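Local coordinates for protein integral membrane indolylacetylinositol arabinosyltransferase EmbC (Mycolicibacterium smegmatis, PDB 7BVE) that probably transfers arabinose units to build cell-wall arabinan, acting as a multi-pass membrane glycosyltransferase that also binds the anti-tuberculosis drug ethambutol, at residues D959-D964 with P987-P993; W715-R719 with G731-D735; D57-I61 with G982-V986. All coordinates share one frame. Numbering follows the deposited sequence.

From the N terminus, residues 57-61, in the concanavalin-like domain, wait for a partner more than 900 residues later: interaction 3 closes on 982-986, so the chain between them, transmembrane helices included, forms one long loop. Nested inside it is interaction 2, where 715-719 meets 731-735 across an 11-residue connection shortly after helix 688-710. Interaction 1 opens at 959-964 and closes at 987-993, directly after 982-986; it therefore crosses interaction 3. These two also touch, P960 CG lying 3.6 Å from V986 O, whereas interaction 2 touches neither. Interactions 1 and 3 tie the concanavalin-like region to a strand pair of the C-terminal domain; interaction 2 joins the start of helix 717-723 to the loop before strand 736-738.

Interaction 1. Residues D959-D964 with P987-P993; sequences DPVMLD and PKWRILP
V961 lays its CG1 methyl over the neighbouring strand, 4.0 Å from I991 CD1 and 4.2 Å from W989 CB; L963 (chi1 m, chi2 t) extends the same face, its CD2 reaching I991 CD1 at 3.8 Å. V961 is t and I991 m,t. On the reverse face lie M962 and R990, both with chi1 t, and M962 CB meets P987 CB at 4.2 Å. The weakly bonded strand 961-963 and strand 989-992 run parallel and extended (M962 phi/psi -91/99, R990 -151/136), their axes 4.7 Å apart and inclined by 20°. M962 pairs with R990 (CA to CA 4.7 Å) by bonding to the residues flanking it: M962 N gives to W989 O at 3.1 Å, and I991 N to M962 O at 3.2 Å. K988 N adds a bond to P960 O at 3.0 Å. This is the parallel edge of a mixed sheet in the C-terminal domain; the intervening 965-986 crossover contains neither helix nor strand. Strand 961-963 is outermost, while 989-992 bonds on to strand 1039-1045 (R990 with Q1041). At the far end D964 (chi1 m) points across, forming a long salt bridge from OD1 to R990 NE at 3.8 Å, with OD2 3.2 Å from P993 CD.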
loop_
_atom_site.group_PDB
_atom_site.type_symbol
_atom_site.label_atom_id
_atom_site.label_comp_id
_atom_site.label_asym_id
_atom_site.label_seq_id
_atom_site.Cartn_x
_atom_site.Cartn_y
_atom_site.Cartn_z
ATOM N N ASP A 959 3.343 29.572 31.674
ATOM C CA ASP A 959 4.505 28.707 31.555
ATOM C C ASP A 959 4.694 28.271 30.106
ATOM O O ASP A 959 3.711 28.080 29.388
ATOM C CB ASP A 959 4.347 27.475 32.439
ATOM C CG ASP A 959 4.410 27.802 33.904
ATOM O OD1 ASP A 959 5.097 28.780 34.264
ATOM O OD2 ASP A 959 3.772 27.084 34.699
ATOM N N PRO A 960 5.935 28.114 29.648
ATOM C CA PRO A 960 6.152 27.574 28.302
ATOM C C PRO A 960 5.858 26.082 28.252
ATOM O O PRO A 960 6.350 25.308 29.072
ATOM C CB PRO A 960 7.629 27.875 28.036
ATOM C CG PRO A 960 8.232 27.998 29.366
ATOM C CD PRO A 960 7.188 28.578 30.258
ATOM N N VAL A 961 5.042 25.691 27.286
ATOM C CA VAL A 961 4.573 24.325 27.124
ATOM C C VAL A 961 5.080 23.817 25.786
ATOM O O VAL A 961 5.086 24.547 24.794
ATOM C CB VAL A 961 3.028 24.263 27.197
ATOM C CG1 VAL A 961 2.504 22.859 27.042
ATOM C CG2 VAL A 961 2.543 24.844 28.493
ATOM N N MET A 962 5.527 22.570 25.756
ATOM C CA MET A 962 5.841 21.912 24.496
ATOM C C MET A 962 4.591 21.192 24.003
ATOM O O MET A 962 4.261 20.097 24.448
ATOM C CB MET A 962 7.005 20.951 24.638
ATOM C CG MET A 962 7.321 20.338 23.318
ATOM S SD MET A 962 8.682 19.200 23.250
ATOM C CE MET A 962 8.441 18.668 21.567
ATOM N N LEU A 963 3.885 21.821 23.079
ATOM C CA LEU A 963 2.734 21.206 22.448
ATOM C C LEU A 963 3.185 20.370 21.264
ATOM O O LEU A 963 4.150 20.707 20.580
ATOM C CB LEU A 963 1.761 22.282 21.972
ATOM C CG LEU A 963 1.105 23.145 23.037
ATOM C CD1 LEU A 963 0.442 24.315 22.397
ATOM C CD2 LEU A 963 0.089 22.326 23.760
ATOM N N ASP A 964 2.478 19.277 21.015
ATOM C CA ASP A 964 2.733 18.544 19.790
ATOM C C ASP A 964 1.952 19.170 18.645
ATOM O O ASP A 964 1.164 20.095 18.834
ATOM C CB ASP A 964 2.379 17.073 19.950
ATOM C CG ASP A 964 3.289 16.365 20.928
ATOM O OD1 ASP A 964 4.397 16.868 21.197
ATOM O OD2 ASP A 964 2.926 15.280 21.402
ATOM N N PRO A 987 11.101 24.554 27.855
ATOM C CA PRO A 987 9.730 24.321 28.305
ATOM C C PRO A 987 9.683 23.654 29.673
ATOM O O PRO A 987 10.683 23.175 30.202
ATOM C CB PRO A 987 9.168 23.403 27.222
ATOM C CG PRO A 987 10.317 22.718 26.687
ATOM C CD PRO A 987 11.450 23.679 26.728
ATOM N N LYS A 988 8.482 23.640 30.247
ATOM C CA LYS A 988 8.252 23.041 31.550
ATOM C C LYS A 988 7.266 21.891 31.528
ATOM O O LYS A 988 7.223 21.130 32.496
ATOM C CB LYS A 988 7.738 24.092 32.541
ATOM C CG LYS A 988 8.717 25.186 32.841
ATOM C CD LYS A 988 8.151 26.155 33.853
ATOM C CE LYS A 988 9.083 27.336 34.069
ATOM N NZ LYS A 988 10.356 26.943 34.727
ATOM N N TRP A 989 6.479 21.745 30.468
ATOM C CA TRP A 989 5.435 20.743 30.374
ATOM C C TRP A 989 5.472 20.157 28.974
ATOM O O TRP A 989 6.165 20.660 28.095
ATOM C CB TRP A 989 4.058 21.350 30.663
ATOM C CG TRP A 989 3.885 21.887 32.050
ATOM C CD1 TRP A 989 4.029 23.177 32.451
ATOM C CD2 TRP A 989 3.518 21.148 33.213
ATOM N NE1 TRP A 989 3.788 23.286 33.793
ATOM C CE2 TRP A 989 3.469 22.049 34.283
ATOM C CE3 TRP A 989 3.225 19.808 33.451
ATOM C CZ2 TRP A 989 3.141 21.655 35.566
ATOM C CZ3 TRP A 989 2.896 19.424 34.717
ATOM C CH2 TRP A 989 2.862 20.337 35.761
ATOM N N ARG A 990 4.719 19.090 28.762
ATOM C CA ARG A 990 4.550 18.536 27.429
ATOM C C ARG A 990 3.185 17.870 27.347
ATOM O O ARG A 990 2.794 17.154 28.265
ATOM C CB ARG A 990 5.641 17.524 27.095
ATOM C CG ARG A 990 5.510 16.982 25.709
ATOM C CD ARG A 990 6.454 15.870 25.419
ATOM N NE ARG A 990 6.060 15.221 24.178
ATOM C CZ ARG A 990 6.614 14.110 23.704
ATOM N NH1 ARG A 990 7.585 13.516 24.375
ATOM N NH2 ARG A 990 6.178 13.588 22.571
ATOM N N ILE A 991 2.463 18.105 26.256
ATOM C CA ILE A 991 1.151 17.512 26.035
ATOM C C ILE A 991 1.222 16.630 24.797
ATOM O O ILE A 991 1.673 17.075 23.739
ATOM C CB ILE A 991 0.062 18.591 25.895
ATOM C CG1 ILE A 991 -0.040 19.387 27.188
ATOM C CG2 ILE A 991 -1.269 17.973 25.611
ATOM C CD1 ILE A 991 -0.834 20.628 27.071
ATOM N N LEU A 992 0.782 15.386 24.931
ATOM C CA LEU A 992 0.873 14.381 23.888
ATOM C C LEU A 992 -0.520 13.990 23.411
ATOM O O LEU A 992 -1.515 14.270 24.085
ATOM C CB LEU A 992 1.596 13.125 24.393
ATOM C CG LEU A 992 3.080 13.129 24.737
ATOM C CD1 LEU A 992 3.327 13.612 26.147
ATOM C CD2 LEU A 992 3.642 11.765 24.549
ATOM N N PRO A 993 -0.634 13.356 22.236
ATOM C CA PRO A 993 -1.884 12.680 21.882
ATOM C C PRO A 993 -2.015 11.330 22.566
ATOM O O PRO A 993 -1.210 10.990 23.436
ATOM C CB PRO A 993 -1.776 12.513 20.363
ATOM C CG PRO A 993 -0.776 13.477 19.946
ATOM C CD PRO A 993 0.203 13.559 21.048
#

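Interaction 2. Residues W715-R719 with G731-D735; sequences WSVGR and GLAND
Residues 715-719 leave an extended backbone at W715 (phi/psi -82/141) and S716 (-143/166) to enter a helix at V717 continuing to 723. S716 occupies the N-cap, its OG accepting a weak bond from R719 N at 3.5 Å. In the second segment, G731 has phi/psi 91/-134, angles that call for glycine; residues 732-734 have helical angles, and D735 N bonds to L732 O at 3.2 Å. No hydrogen bond joins the two segments; their nearest CA atoms, of W715 and D735, are 6.6 Å apart. Contact is made mainly by side chains, though W715 NE1 lies 3.5 Å from G731 O. Both segments belong to the C-terminal domain, between helix 688-710 and strand 736-738: L732 bonds through its backbone to A970, and C730 forms a disulfide with C973. W715 (chi1 t, chi2 82°) turns one indole face to L732 (chi1 t), whose CD1 makes a CH-pi contact 3.8 Å from the five-membered ring centroid, 25° off the normal. D735 (chi1 m) approaches the indole edge, OD2 lying 3.1 Å from W715 CD1. The same OD2 forms a short salt bridge with R719 NH2 at 2.5 Å, with R719 chi1 and chi2 t, chi3 p and chi4 89°.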
loop_
_atom_site.group_PDB
_atom_site.type_symbol
_atom_site.label_atom_id
_atom_site.label_comp_id
_atom_site.label_asym_id
_atom_site.label_seq_id
_atom_site.Cartn_x
_atom_site.Cartn_y
_atom_site.Cartn_z
ATOM N N TRP A 715 -16.651 16.049 27.256
ATOM C CA TRP A 715 -16.211 17.061 26.318
ATOM C C TRP A 715 -16.409 16.562 24.901
ATOM O O TRP A 715 -16.167 15.394 24.606
ATOM C CB TRP A 715 -14.737 17.383 26.528
ATOM C CG TRP A 715 -14.206 18.519 25.717
ATOM C CD1 TRP A 715 -14.313 19.838 26.001
ATOM C CD2 TRP A 715 -13.555 18.436 24.450
ATOM N NE1 TRP A 715 -13.722 20.580 25.021
ATOM C CE2 TRP A 715 -13.255 19.742 24.050
ATOM C CE3 TRP A 715 -13.181 17.378 23.620
ATOM C CZ2 TRP A 715 -12.605 20.022 22.868
ATOM C CZ3 TRP A 715 -12.537 17.659 22.448
ATOM C CH2 TRP A 715 -12.253 18.970 22.079
ATOM N N SER A 716 -16.840 17.459 24.021
ATOM C CA SER A 716 -16.812 17.209 22.590
ATOM C C SER A 716 -16.452 18.512 21.898
ATOM O O SER A 716 -16.467 19.577 22.516
ATOM C CB SER A 716 -18.144 16.660 22.100
ATOM O OG SER A 716 -19.185 17.557 22.407
ATOM N N VAL A 717 -16.094 18.403 20.616
ATOM C CA VAL A 717 -15.683 19.560 19.819
ATOM C C VAL A 717 -16.807 20.582 19.725
ATOM O O VAL A 717 -16.601 21.786 19.939
ATOM C CB VAL A 717 -15.223 19.100 18.424
ATOM C CG1 VAL A 717 -15.125 20.254 17.480
ATOM C CG2 VAL A 717 -13.886 18.446 18.515
ATOM N N GLY A 718 -18.018 20.108 19.451
ATOM C CA GLY A 718 -19.130 21.014 19.273
ATOM C C GLY A 718 -19.586 21.663 20.559
ATOM O O GLY A 718 -20.042 22.805 20.555
ATOM N N ARG A 719 -19.442 20.960 21.681
ATOM C CA ARG A 719 -19.831 21.542 22.960
ATOM C C ARG A 719 -18.871 22.644 23.369
ATOM O O ARG A 719 -19.286 23.641 23.961
ATOM C CB ARG A 719 -19.876 20.472 24.041
ATOM C CG ARG A 719 -20.529 20.924 25.334
ATOM C CD ARG A 719 -20.350 19.913 26.427
ATOM N NE ARG A 719 -18.967 19.899 26.869
ATOM C CZ ARG A 719 -18.499 20.672 27.839
ATOM N NH1 ARG A 719 -19.323 21.481 28.482
ATOM N NH2 ARG A 719 -17.221 20.608 28.182
ATOM N N GLY A 731 -10.921 25.425 25.684
ATOM C CA GLY A 731 -10.868 24.142 25.004
ATOM C C GLY A 731 -10.962 22.961 25.947
ATOM O O GLY A 731 -11.804 22.914 26.848
ATOM N N LEU A 732 -10.073 21.990 25.734
ATOM C CA LEU A 732 -10.055 20.745 26.490
ATOM C C LEU A 732 -9.373 20.894 27.841
ATOM O O LEU A 732 -9.438 19.976 28.654
ATOM C CB LEU A 732 -9.389 19.664 25.628
ATOM C CG LEU A 732 -9.294 18.182 25.975
ATOM C CD1 LEU A 732 -10.652 17.661 26.292
ATOM C CD2 LEU A 732 -8.738 17.411 24.810
ATOM N N ALA A 733 -8.772 22.045 28.125
ATOM C CA ALA A 733 -8.035 22.231 29.363
ATOM C C ALA A 733 -8.928 22.403 30.579
ATOM O O ALA A 733 -8.427 22.321 31.700
ATOM C CB ALA A 733 -7.119 23.436 29.239
ATOM N N ASN A 734 -10.221 22.650 30.400
ATOM C CA ASN A 734 -11.140 22.723 31.525
ATOM C C ASN A 734 -11.719 21.375 31.910
ATOM O O ASN A 734 -12.273 21.245 33.006
ATOM C CB ASN A 734 -12.292 23.677 31.214
ATOM C CG ASN A 734 -11.861 25.114 31.182
ATOM O OD1 ASN A 734 -11.869 25.757 30.134
ATOM N ND2 ASN A 734 -11.493 25.639 32.342
ATOM N N ASP A 735 -11.604 20.378 31.040
ATOM C CA ASP A 735 -12.245 19.091 31.229
ATOM C C ASP A 735 -11.243 17.964 31.391
ATOM O O ASP A 735 -11.599 16.799 31.222
ATOM C CB ASP A 735 -13.189 18.828 30.066
ATOM C CG ASP A 735 -14.394 19.736 30.104
ATOM O OD1 ASP A 735 -14.833 20.076 31.218
ATOM O OD2 ASP A 735 -14.892 20.145 29.040
#

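Interaction 3. Residues D57-I61 with G982-V986; sequences DAPLI and GVVEV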
loop_
_atom_site.group_PDB
_atom_site.type_symbol
_atom_site.label_atom_id
_atom_site.label_comp_id
_atom_site.label_asym_id
_atom_site.label_seq_id
_atom_site.Cartn_x
_atom_site.Cartn_y
_atom_site.Cartn_z
ATOM N N ASP A 57 22.597 27.780 30.084
ATOM C CA ASP A 57 21.637 26.968 29.348
ATOM C C ASP A 57 21.218 27.735 28.102
ATOM O O ASP A 57 20.427 28.673 28.190
ATOM C CB ASP A 57 20.438 26.644 30.227
ATOM C CG ASP A 57 19.668 25.460 29.736
ATOM O OD1 ASP A 57 20.040 24.907 28.689
ATOM O OD2 ASP A 57 18.700 25.064 30.414
ATOM N N ALA A 58 21.741 27.333 26.944
ATOM C CA ALA A 58 21.515 28.041 25.684
ATOM C C ALA A 58 21.242 27.043 24.571
ATOM O O ALA A 58 22.133 26.707 23.789
ATOM C CB ALA A 58 22.721 28.914 25.341
ATOM N N PRO A 59 20.005 26.554 24.459
ATOM C CA PRO A 59 19.719 25.489 23.488
ATOM C C PRO A 59 19.539 26.056 22.089
ATOM O O PRO A 59 18.597 26.796 21.829
ATOM C CB PRO A 59 18.421 24.877 24.013
ATOM C CG PRO A 59 18.288 25.365 25.381
ATOM C CD PRO A 59 18.888 26.711 25.396
ATOM N N LEU A 60 20.426 25.675 21.184
ATOM C CA LEU A 60 20.422 26.180 19.823
ATOM C C LEU A 60 19.380 25.447 18.989
ATOM O O LEU A 60 19.188 24.242 19.154
ATOM C CB LEU A 60 21.811 26.035 19.207
ATOM C CG LEU A 60 22.835 27.159 19.368
ATOM C CD1 LEU A 60 23.264 27.382 20.769
ATOM C CD2 LEU A 60 24.044 26.827 18.564
ATOM N N ILE A 61 18.708 26.174 18.094
ATOM C CA ILE A 61 17.640 25.564 17.306
ATOM C C ILE A 61 18.186 24.951 16.017
ATOM O O ILE A 61 17.629 23.972 15.511
ATOM C CB ILE A 61 16.513 26.591 17.045
ATOM C CG1 ILE A 61 15.266 25.923 16.480
ATOM C CG2 ILE A 61 16.929 27.691 16.115
ATOM C CD1 ILE A 61 14.075 26.817 16.438
ATOM N N GLY A 982 18.167 32.085 17.454
ATOM C CA GLY A 982 18.709 30.756 17.373
ATOM C C GLY A 982 18.654 29.977 18.661
ATOM O O GLY A 982 18.820 28.760 18.627
ATOM N N VAL A 983 18.412 30.634 19.788
ATOM C CA VAL A 983 18.336 30.006 21.100
ATOM C C VAL A 983 16.872 29.880 21.486
ATOM O O VAL A 983 16.112 30.842 21.349
ATOM C CB VAL A 983 19.120 30.838 22.131
ATOM C CG1 VAL A 983 19.008 30.251 23.502
ATOM C CG2 VAL A 983 20.562 30.940 21.728
ATOM N N VAL A 984 16.465 28.710 21.963
ATOM C CA VAL A 984 15.072 28.463 22.293
ATOM C C VAL A 984 14.850 28.641 23.790
ATOM O O VAL A 984 15.788 28.722 24.578
ATOM C CB VAL A 984 14.599 27.064 21.839
ATOM C CG1 VAL A 984 14.894 26.846 20.392
ATOM C CG2 VAL A 984 15.201 25.995 22.677
ATOM N N GLU A 985 13.585 28.712 24.186
ATOM C CA GLU A 985 13.187 28.825 25.582
ATOM C C GLU A 985 12.869 27.432 26.099
ATOM O O GLU A 985 12.215 26.648 25.409
ATOM C CB GLU A 985 11.975 29.737 25.728
ATOM C CG GLU A 985 11.622 30.068 27.146
ATOM C CD GLU A 985 10.379 30.914 27.241
ATOM O OE1 GLU A 985 9.728 31.128 26.202
ATOM O OE2 GLU A 985 10.061 31.387 28.350
ATOM N N VAL A 986 13.330 27.126 27.305
ATOM C CA VAL A 986 13.239 25.777 27.850
ATOM C C VAL A 986 11.824 25.545 28.365
ATOM O O VAL A 986 11.364 26.283 29.246
ATOM C CB VAL A 986 14.276 25.571 28.960
ATOM C CG1 VAL A 986 14.226 24.162 29.471
ATOM C CG2 VAL A 986 15.651 25.912 28.454
#
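P59 is at the apolar centre, its ring meeting three valines: P59 CB is 3.7 Å from V984 CG2, P59 CD 4.0 Å from V983 CG1, and P59 CG 4.1 Å from V986 CG2. I61 extends this patch, its CB packing on V984 CG1 at 3.7 Å, and A58 CB comes within 4.4 Å of V983 CG1. L1019 of helix 1016-1019 touches P59 and V986, so the C-terminal domain contributes further apolar surface. Outward, the backbones meet in a single bridge between L60 and V983, CA to CA 4.5 Å. Its two hydrogen bonds run from V984 N to P59 O at 2.9 Å and from I61 N to G982 O at 2.6 Å. Both acceptors receive CA-H contacts, V983 CA to P59 O and L60 CA to G982 O, each 3.3 Å. At phi/psi 89/-15 a CB on G982 would jam against the preceding carbonyl O, which calls for glycine. At the polar edge D57 brings OD2 to 3.7 Å from V986 CG2, while E985 points away, its OE1 accepting a weak hydrogen bond from D978 N. At this contact main-chain hydrogen bonds and apolar burial hold the concanavalin-like and C-terminal regions together; no charge pair links the segments.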